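Local coordinates for protein 4-alpha-glucanotransferase (Corynebacterium glutamicum, PDB 5B68) that belongs to the amylomaltase (disproportionating enzyme) family of 4-alpha-glucanotransferases, pairing an N-terminal beta-sandwich region with a TIM-barrel-type enzyme region, at residues A[79-93]-A[126-139]. Numbering follows the deposited sequence.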
ATOM      1  N   ALA A  79     -16.240   2.548  16.056  1.00 18.42           N
ATOM      2  CA  ALA A  79     -16.512   3.859  16.708  1.00 18.51           C
ATOM      3  C   ALA A  79     -15.188   4.484  17.031  1.00 19.46           C
ATOM      4  O   ALA A  79     -14.179   3.790  17.304  1.00 19.85           O
ATOM      5  CB  ALA A  79     -17.348   3.674  17.954  1.00 20.78           C
ATOM      6  N   VAL A  80     -15.158   5.823  16.996  1.00 18.32           N
ATOM      7  CA  VAL A  80     -13.996   6.531  17.451  1.00 18.69           C
ATOM      8  C   VAL A  80     -14.062   6.604  18.949  1.00 21.82           C
ATOM      9  O   VAL A  80     -15.157   6.699  19.519  1.00 22.32           O
ATOM     10  CB  VAL A  80     -13.964   7.949  16.886  1.00 19.89           C
ATOM     11  CG1 VAL A  80     -12.798   8.781  17.473  1.00 22.50           C
ATOM     12  CG2 VAL A  80     -13.935   7.829  15.371  1.00 21.43           C
ATOM     13  N   GLU A  81     -12.906   6.490  19.574  1.00 18.91           N
ATOM     14  CA  GLU A  81     -12.741   6.653  21.053  1.00 24.35           C
ATOM     15  C   GLU A  81     -13.554   7.803  21.594  1.00 25.25           C
ATOM     16  O   GLU A  81     -13.558   8.815  21.013  1.00 22.69           O
ATOM     17  CB  GLU A  81     -11.256   6.917  21.350  1.00 27.30           C
ATOM     18  CG  GLU A  81     -10.856   6.449  22.716  1.00 33.05           C
ATOM     19  CD  GLU A  81      -9.377   6.564  22.980  1.00 38.17           C
ATOM     20  OE1 GLU A  81      -8.955   5.919  23.988  1.00 34.82           O
ATOM     21  OE2 GLU A  81      -8.693   7.286  22.175  1.00 31.98           O
ATOM     22  N   GLY A  82     -14.325   7.611  22.661  1.00 25.12           N
ATOM     23  CA  GLY A  82     -15.170   8.684  23.181  1.00 26.41           C
ATOM     24  C   GLY A  82     -16.610   8.728  22.661  1.00 29.21           C
ATOM     25  O   GLY A  82     -17.440   9.397  23.258  1.00 30.94           O
ATOM     26  N   ASP A  83     -16.927   8.084  21.522  1.00 24.69           N
ATOM     27  CA  ASP A  83     -18.292   8.126  20.962  1.00 25.71           C
ATOM     28  C   ASP A  83     -19.171   7.067  21.595  1.00 26.69           C
ATOM     29  O   ASP A  83     -18.817   5.912  21.630  1.00 25.02           O
ATOM     30  CB  ASP A  83     -18.257   8.006  19.453  1.00 28.43           C
ATOM     31  CG  ASP A  83     -19.646   8.120  18.802  1.00 34.46           C
ATOM     32  OD1 ASP A  83     -20.540   8.797  19.370  1.00 42.39           O
ATOM     33  OD2 ASP A  83     -19.814   7.540  17.699  1.00 33.59           O
ATOM     34  N   GLU A  84     -20.303   7.489  22.164  1.00 24.72           N
ATOM     35  CA  GLU A  84     -21.307   6.590  22.702  1.00 25.37           C
ATOM     36  C   GLU A  84     -22.243   6.130  21.585  1.00 24.31           C
ATOM     37  O   GLU A  84     -23.389   6.511  21.490  1.00 24.13           O
ATOM     38  CB  GLU A  84     -22.090   7.267  23.843  1.00 26.82           C
ATOM     39  CG  GLU A  84     -21.253   7.536  25.057  1.00 31.42           C
ATOM     40  CD  GLU A  84     -22.058   8.298  26.119  1.00 36.57           C
ATOM     41  OE1 GLU A  84     -22.108   9.518  26.063  1.00 45.13           O
ATOM     42  OE2 GLU A  84     -22.688   7.667  26.956  1.00 43.85           O
ATOM     43  N   LEU A  85     -21.729   5.310  20.688  1.00 22.87           N
ATOM     44  CA  LEU A  85     -22.387   4.982  19.487  1.00 21.79           C
ATOM     45  C   LEU A  85     -23.590   4.066  19.733  1.00 21.62           C
ATOM     46  O   LEU A  85     -23.494   3.156  20.545  1.00 23.65           O
ATOM     47  CB  LEU A  85     -21.375   4.322  18.549  1.00 22.33           C
ATOM     48  CG  LEU A  85     -21.927   3.817  17.210  1.00 25.29           C
ATOM     49  CD1 LEU A  85     -20.866   3.998  16.147  1.00 29.45           C
ATOM     50  CD2 LEU A  85     -22.337   2.364  17.207  1.00 28.54           C
ATOM     51  N   VAL A  86     -24.653   4.312  18.971  1.00 22.21           N
ATOM     52  CA  VAL A  86     -25.920   3.583  19.097  1.00 22.29           C
ATOM     53  C   VAL A  86     -26.004   2.603  17.933  1.00 22.31           C
ATOM     54  O   VAL A  86     -25.834   2.996  16.798  1.00 20.01           O
ATOM     55  CB  VAL A  86     -27.124   4.518  19.141  1.00 25.59           C
ATOM     56  CG1 VAL A  86     -28.429   3.742  19.162  1.00 24.64           C
ATOM     57  CG2 VAL A  86     -27.015   5.447  20.377  1.00 25.88           C
ATOM     58  N   PHE A  87     -26.339   1.338  18.208  1.00 19.91           N
ATOM     59  CA  PHE A  87     -26.467   0.298  17.146  1.00 19.28           C
ATOM     60  C   PHE A  87     -27.796  -0.512  17.363  1.00 18.70           C
ATOM     61  O   PHE A  87     -28.317  -0.597  18.481  1.00 22.22           O
ATOM     62  CB  PHE A  87     -25.239  -0.648  17.129  1.00 17.70           C
ATOM     63  CG  PHE A  87     -25.037  -1.416  18.395  1.00 18.14           C
ATOM     64  CD1 PHE A  87     -24.390  -0.850  19.500  1.00 18.18           C
ATOM     65  CD2 PHE A  87     -25.553  -2.676  18.530  1.00 17.04           C
ATOM     66  CE1 PHE A  87     -24.276  -1.539  20.682  1.00 19.04           C
ATOM     67  CE2 PHE A  87     -25.424  -3.367  19.733  1.00 17.66           C
ATOM     68  CZ  PHE A  87     -24.770  -2.828  20.792  1.00 20.61           C
ATOM     69  N   PRO A  88     -28.312  -1.109  16.296  1.00 19.02           N
ATOM     70  CA  PRO A  88     -29.505  -1.947  16.285  1.00 19.80           C
ATOM     71  C   PRO A  88     -29.203  -3.394  16.572  1.00 20.32           C
ATOM     72  O   PRO A  88     -28.162  -3.909  16.210  1.00 18.68           O
ATOM     73  CB  PRO A  88     -30.079  -1.755  14.870  1.00 21.20           C
ATOM     74  CG  PRO A  88     -28.828  -1.572  14.065  1.00 19.03           C
ATOM     75  CD  PRO A  88     -27.855  -0.834  14.923  1.00 18.60           C
ATOM     76  N   VAL A  89     -30.100  -4.030  17.301  1.00 20.14           N
ATOM     77  CA  VAL A  89     -30.127  -5.475  17.499  1.00 18.62           C
ATOM     78  C   VAL A  89     -31.514  -5.984  17.023  1.00 19.83           C
ATOM     79  O   VAL A  89     -32.527  -5.292  17.230  1.00 20.54           O
ATOM     80  CB  VAL A  89     -29.932  -5.759  18.983  1.00 21.85           C
ATOM     81  CG1 VAL A  89     -30.315  -7.170  19.383  1.00 25.30           C
ATOM     82  CG2 VAL A  89     -28.477  -5.519  19.398  1.00 24.03           C
ATOM     83  N   HIS A  90     -31.561  -7.142  16.369  1.00 20.07           N
ATOM     84  CA  HIS A  90     -32.789  -7.778  15.949  1.00 20.64           C
ATOM     85  C   HIS A  90     -32.899  -9.124  16.635  1.00 21.58           C
ATOM     86  O   HIS A  90     -31.963  -9.941  16.594  1.00 20.90           O
ATOM     87  CB  HIS A  90     -32.827  -7.940  14.451  1.00 20.13           C
ATOM     88  CG  HIS A  90     -32.730  -6.640  13.728  1.00 21.33           C
ATOM     89  ND1 HIS A  90     -33.765  -5.729  13.717  1.00 25.54           N
ATOM     90  CD2 HIS A  90     -31.694  -6.032  13.132  1.00 18.74           C
ATOM     91  CE1 HIS A  90     -33.401  -4.653  13.048  1.00 20.87           C
ATOM     92  NE2 HIS A  90     -32.139  -4.796  12.709  1.00 24.15           N
ATOM     93  N   VAL A  91     -34.044  -9.356  17.292  1.00 21.88           N
ATOM     94  CA  VAL A  91     -34.354 -10.649  17.948  1.00 21.32           C
ATOM     95  C   VAL A  91     -35.795 -11.083  17.585  1.00 22.70           C
ATOM     96  O   VAL A  91     -36.624 -10.247  17.181  1.00 20.05           O
ATOM     97  CB  VAL A  91     -34.230 -10.585  19.480  1.00 20.59           C
ATOM     98  CG1 VAL A  91     -32.808 -10.392  19.917  1.00 23.63           C
ATOM     99  CG2 VAL A  91     -35.130  -9.494  20.068  1.00 21.86           C
ATOM    100  N   HIS A  92     -36.108 -12.378  17.736  1.00 24.58           N
ATOM    101  CA  HIS A  92     -37.519 -12.812  17.605  1.00 26.06           C
ATOM    102  C   HIS A  92     -38.363 -11.996  18.623  1.00 24.93           C
ATOM    103  O   HIS A  92     -37.980 -11.843  19.758  1.00 25.76           O
ATOM    104  CB  HIS A  92     -37.650 -14.271  17.939  1.00 27.00           C
ATOM    105  CG  HIS A  92     -36.986 -15.186  16.970  1.00 28.66           C
ATOM    106  ND1 HIS A  92     -36.128 -14.753  15.977  1.00 31.25           N
ATOM    107  CD2 HIS A  92     -37.003 -16.534  16.880  1.00 27.71           C
ATOM    108  CE1 HIS A  92     -35.652 -15.802  15.316  1.00 28.30           C
ATOM    109  NE2 HIS A  92     -36.169 -16.889  15.847  1.00 31.43           N
ATOM    110  N   ASP A  93     -39.451 -11.425  18.174  1.00 29.45           N
ATOM    111  CA  ASP A  93     -40.222 -10.495  18.990  1.00 29.85           C
ATOM    112  C   ASP A  93     -40.699 -11.171  20.298  1.00 31.99           C
ATOM    113  O   ASP A  93     -41.132 -12.298  20.283  1.00 29.39           O
ATOM    114  CB  ASP A  93     -41.371  -9.934  18.184  1.00 32.11           C
ATOM    115  CG  ASP A  93     -42.111  -8.816  18.895  1.00 35.93           C
ATOM    116  OD1 ASP A  93     -41.505  -7.864  19.441  1.00 38.61           O
ATOM    117  OD2 ASP A  93     -43.324  -8.851  18.812  1.00 38.51           O
ATOM    118  N   ILE A 126     -41.532 -15.557  10.941  1.00 32.65           N
ATOM    119  CA  ILE A 126     -41.099 -15.216  12.279  1.00 31.25           C
ATOM    120  C   ILE A 126     -41.384 -13.738  12.447  1.00 30.35           C
ATOM    121  O   ILE A 126     -41.072 -12.954  11.550  1.00 28.12           O
ATOM    122  CB  ILE A 126     -39.608 -15.622  12.524  1.00 34.50           C
ATOM    123  CG1 ILE A 126     -39.511 -17.155  12.449  1.00 36.42           C
ATOM    124  CG2 ILE A 126     -39.095 -15.075  13.866  1.00 32.18           C
ATOM    125  CD1 ILE A 126     -38.144 -17.746  12.641  1.00 40.51           C
ATOM    126  N   ARG A 127     -41.892 -13.343  13.624  1.00 29.68           N
ATOM    127  CA  ARG A 127     -42.050 -11.919  13.917  1.00 29.80           C
ATOM    128  C   ARG A 127     -40.737 -11.497  14.567  1.00 25.12           C
ATOM    129  O   ARG A 127     -40.296 -12.081  15.582  1.00 25.85           O
ATOM    130  CB  ARG A 127     -43.268 -11.581  14.817  1.00 33.73           C
ATOM    131  CG  ARG A 127     -43.603 -10.075  14.849  1.00 36.00           C
ATOM    132  CD  ARG A 127     -44.883  -9.684  15.595  1.00 43.34           C
ATOM    133  NE  ARG A 127     -44.858 -10.214  16.963  1.00 51.59           N
ATOM    134  CZ  ARG A 127     -45.385 -11.381  17.360  1.00 64.58           C
ATOM    135  NH1 ARG A 127     -46.030 -12.188  16.502  1.00 72.38           N
ATOM    136  NH2 ARG A 127     -45.261 -11.762  18.632  1.00 63.85           N
ATOM    137  N   TRP A 128     -40.140 -10.452  14.012  1.00 24.94           N
ATOM    138  CA  TRP A 128     -38.884  -9.909  14.495  1.00 22.31           C
ATOM    139  C   TRP A 128     -39.090  -8.521  15.057  1.00 21.72           C
ATOM    140  O   TRP A 128     -39.894  -7.776  14.569  1.00 22.12           O
ATOM    141  CB  TRP A 128     -37.865  -9.789  13.362  1.00 20.77           C
ATOM    142  CG  TRP A 128     -37.247 -11.083  12.909  1.00 20.69           C
ATOM    143  CD1 TRP A 128     -37.774 -11.960  12.023  1.00 22.27           C
ATOM    144  CD2 TRP A 128     -35.982 -11.624  13.302  1.00 19.55           C
ATOM    145  NE1 TRP A 128     -36.942 -13.023  11.853  1.00 23.95           N
ATOM    146  CE2 TRP A 128     -35.827 -12.841  12.623  1.00 22.41           C
ATOM    147  CE3 TRP A 128     -34.969 -11.204  14.158  1.00 19.28           C
ATOM    148  CZ2 TRP A 128     -34.699 -13.639  12.772  1.00 21.38           C
ATOM    149  CZ3 TRP A 128     -33.862 -12.004  14.312  1.00 21.23           C
ATOM    150  CH2 TRP A 128     -33.730 -13.200  13.612  1.00 21.82           C
ATOM    151  N   GLY A 129     -38.350  -8.195  16.101  1.00 23.22           N
ATOM    152  CA  GLY A 129     -38.335  -6.835  16.620  1.00 21.07           C
ATOM    153  C   GLY A 129     -36.941  -6.265  16.586  1.00 23.35           C
ATOM    154  O   GLY A 129     -35.994  -6.998  16.468  1.00 20.81           O
ATOM    155  N   GLU A 130     -36.857  -4.960  16.797  1.00 20.66           N
ATOM    156  CA  GLU A 130     -35.624  -4.234  16.829  1.00 22.41           C
ATOM    157  C   GLU A 130     -35.464  -3.526  18.172  1.00 23.32           C
ATOM    158  O   GLU A 130     -36.409  -2.899  18.633  1.00 27.02           O
ATOM    159  CB  GLU A 130     -35.645  -3.220  15.705  1.00 23.33           C
ATOM    160  CG  GLU A 130     -34.319  -2.485  15.515  1.00 23.89           C
ATOM    161  CD  GLU A 130     -34.307  -1.561  14.319  1.00 25.52           C
ATOM    162  OE1 GLU A 130     -34.384  -0.324  14.506  1.00 24.20           O
ATOM    163  OE2 GLU A 130     -34.263  -2.024  13.187  1.00 23.40           O
ATOM    164  N   ALA A 131     -34.260  -3.534  18.736  1.00 19.79           N
ATOM    165  CA  ALA A 131     -33.884  -2.711  19.911  1.00 20.42           C
ATOM    166  C   ALA A 131     -32.615  -1.936  19.613  1.00 22.30           C
ATOM    167  O   ALA A 131     -31.932  -2.229  18.647  1.00 21.43           O
ATOM    168  CB  ALA A 131     -33.708  -3.616  21.097  1.00 22.09           C
ATOM    169  N   SER A 132     -32.378  -0.866  20.353  1.00 22.49           N
ATOM    170  CA  SER A 132     -31.146  -0.068  20.234  1.00 21.43           C
ATOM    171  C   SER A 132     -30.348  -0.103  21.487  1.00 20.39           C
ATOM    172  O   SER A 132     -30.882  -0.061  22.656  1.00 19.57           O
ATOM    173  CB  SER A 132     -31.409   1.383  19.810  1.00 20.94           C
ATOM    174  OG  SER A 132     -31.904   1.529  18.472  1.00 21.95           O
ATOM    175  N   PHE A 133     -29.039  -0.242  21.335  1.00 19.82           N
ATOM    176  CA  PHE A 133     -28.130  -0.210  22.487  1.00 19.20           C
ATOM    177  C   PHE A 133     -26.989   0.771  22.198  1.00 22.08           C
ATOM    178  O   PHE A 133     -26.677   1.071  21.041  1.00 23.60           O
ATOM    179  CB  PHE A 133     -27.560  -1.573  22.845  1.00 20.79           C
ATOM    180  CG  PHE A 133     -28.602  -2.560  23.279  1.00 20.69           C
ATOM    181  CD1 PHE A 133     -29.292  -3.280  22.322  1.00 21.53           C
ATOM    182  CD2 PHE A 133     -28.929  -2.734  24.603  1.00 22.04           C
ATOM    183  CE1 PHE A 133     -30.285  -4.167  22.676  1.00 25.28           C
ATOM    184  CE2 PHE A 133     -29.911  -3.643  24.982  1.00 21.95           C
ATOM    185  CZ  PHE A 133     -30.584  -4.380  24.024  1.00 21.34           C
ATOM    186  N   LYS A 134     -26.408   1.263  23.275  1.00 20.59           N
ATOM    187  CA  LYS A 134     -25.421   2.308  23.270  1.00 23.57           C
ATOM    188  C   LYS A 134     -24.179   1.793  23.930  1.00 20.59           C
ATOM    189  O   LYS A 134     -24.188   1.261  25.057  1.00 23.33           O
ATOM    190  CB  LYS A 134     -25.973   3.491  24.078  1.00 25.34           C
ATOM    191  CG  LYS A 134     -25.255   4.777  23.892  1.00 31.26           C
ATOM    192  CD  LYS A 134     -26.026   5.949  24.526  1.00 34.76           C
ATOM    193  CE  LYS A 134     -26.361   5.728  25.991  1.00 38.73           C
ATOM    194  NZ  LYS A 134     -27.149   6.876  26.572  1.00 45.63           N
ATOM    195  N   ILE A 135     -23.054   1.916  23.249  1.00 22.05           N
ATOM    196  CA  ILE A 135     -21.803   1.594  23.867  1.00 22.36           C
ATOM    197  C   ILE A 135     -21.326   2.707  24.844  1.00 21.97           C
ATOM    198  O   ILE A 135     -21.654   3.862  24.620  1.00 23.53           O
ATOM    199  CB  ILE A 135     -20.679   1.251  22.857  1.00 21.42           C
ATOM    200  CG1 ILE A 135     -20.263   2.474  22.033  1.00 22.26           C
ATOM    201  CG2 ILE A 135     -21.135   0.164  21.901  1.00 22.70           C
ATOM    202  CD1 ILE A 135     -19.048   2.154  21.138  1.00 20.08           C
ATOM    203  N   PRO A 136     -20.534   2.327  25.836  1.00 25.39           N
ATOM    204  CA  PRO A 136     -19.907   3.269  26.756  1.00 28.34           C
ATOM    205  C   PRO A 136     -18.908   4.123  26.010  1.00 27.46           C
ATOM    206  O   PRO A 136     -18.348   3.670  25.046  1.00 23.37           O
ATOM    207  CB  PRO A 136     -19.156   2.376  27.734  1.00 27.73           C
ATOM    208  CG  PRO A 136     -19.661   1.010  27.530  1.00 27.29           C
ATOM    209  CD  PRO A 136     -20.182   0.940  26.140  1.00 25.37           C
ATOM    210  N   GLY A 137     -18.714   5.346  26.476  1.00 28.37           N
ATOM    211  CA  GLY A 137     -17.844   6.302  25.843  1.00 26.90           C
ATOM    212  C   GLY A 137     -16.396   6.206  26.254  1.00 30.62           C
ATOM    213  O   GLY A 137     -15.594   6.998  25.820  1.00 33.78           O
ATOM    214  N   ASP A 138     -16.086   5.259  27.118  1.00 29.05           N
ATOM    215  CA  ASP A 138     -14.748   5.103  27.672  1.00 31.86           C
ATOM    216  C   ASP A 138     -14.061   3.774  27.371  1.00 30.61           C
ATOM    217  O   ASP A 138     -13.262   3.315  28.153  1.00 31.39           O
ATOM    218  CB  ASP A 138     -14.737   5.374  29.174  1.00 35.01           C
ATOM    219  CG  ASP A 138     -15.474   4.327  29.962  1.00 36.79           C
ATOM    220  OD1 ASP A 138     -16.187   3.520  29.365  1.00 36.81           O
ATOM    221  OD2 ASP A 138     -15.338   4.320  31.190  1.00 37.72           O
ATOM    222  N   LEU A 139     -14.409   3.132  26.270  1.00 24.95           N
ATOM    223  CA  LEU A 139     -13.719   1.923  25.880  1.00 22.92           C
ATOM    224  C   LEU A 139     -12.306   2.243  25.392  1.00 21.79           C
ATOM    225  O   LEU A 139     -12.082   3.259  24.777  1.00 22.64           O
ATOM    226  CB  LEU A 139     -14.493   1.196  24.786  1.00 24.23           C
ATOM    227  CG  LEU A 139     -15.932   0.785  25.083  1.00 25.01           C
ATOM    228  CD1 LEU A 139     -16.515   0.053  23.901  1.00 26.41           C
ATOM    229  CD2 LEU A 139     -16.028  -0.079  26.317  1.00 25.08           C
TER
HETATM  230  O   HOH W   1     -13.790   5.196  24.021  1.00 31.23           O
HETATM  231  O   HOH W   2     -22.913   4.986  26.858  1.00 35.17           O
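Strands 86-92 and 126-134 run antiparallel, their axes 149° apart, and Phe87-Phe133, Val89-Ala131 and Val91-Gly129 form successive hydrogen-bonded pairs, each closed by two backbone bonds. One more bond extends the ladder at each end, from Ile135 N to Leu85 O and from Asp93 N to Arg127 O. On the face carrying Phe87, Val89 and Phe133, CZ of Phe87 meets CB of Phe133 at 3.7 Å. CE1 of Phe87 lies 3.8 Å from CG2 of Ile135, the two side chains crossing at about a right angle; chi1 of 61° sets CG of Phe87 between its own backbone N and carbonyl carbon, so that the ring leans over the partner strand. Val89 CG2 reaches CD1 of the Phe133 ring at 3.8 Å. At the far end, His92 turns a ring edge to the face of Trp128, a T-shaped pair with centroids 4.6 Å apart, while Ile126 CG2 sits almost centrally over a His92 face, a CH-pi contact. Asp93 and Arg127 close this end with a salt bridge: NE gives OD2 a nearly straight bond of 2.8 Å, in the guanidinium plane but on the anti side of the carboxylate, whose plane stands 88° from the guanidinium. Where the strands part, water takes over: one molecule accepts from Gly82 N at 2.8 Å and donates to Leu139 O, and another joins Glu84 OE2 to Ile135 O. On the face opposite Phe133, Asn116 bonds Glu130 OE1 and Ser132 OG. The antiparallel pair, its strands not consecutive in the chain, belongs to the N-terminal beta sandwich: Val99 of strand 98-102 packs against Phe87, Val89 and Phe133, strand 108-114 pairs with the other edge of strand 126-134, and Ala79 bonds through its backbone to strand 153-162.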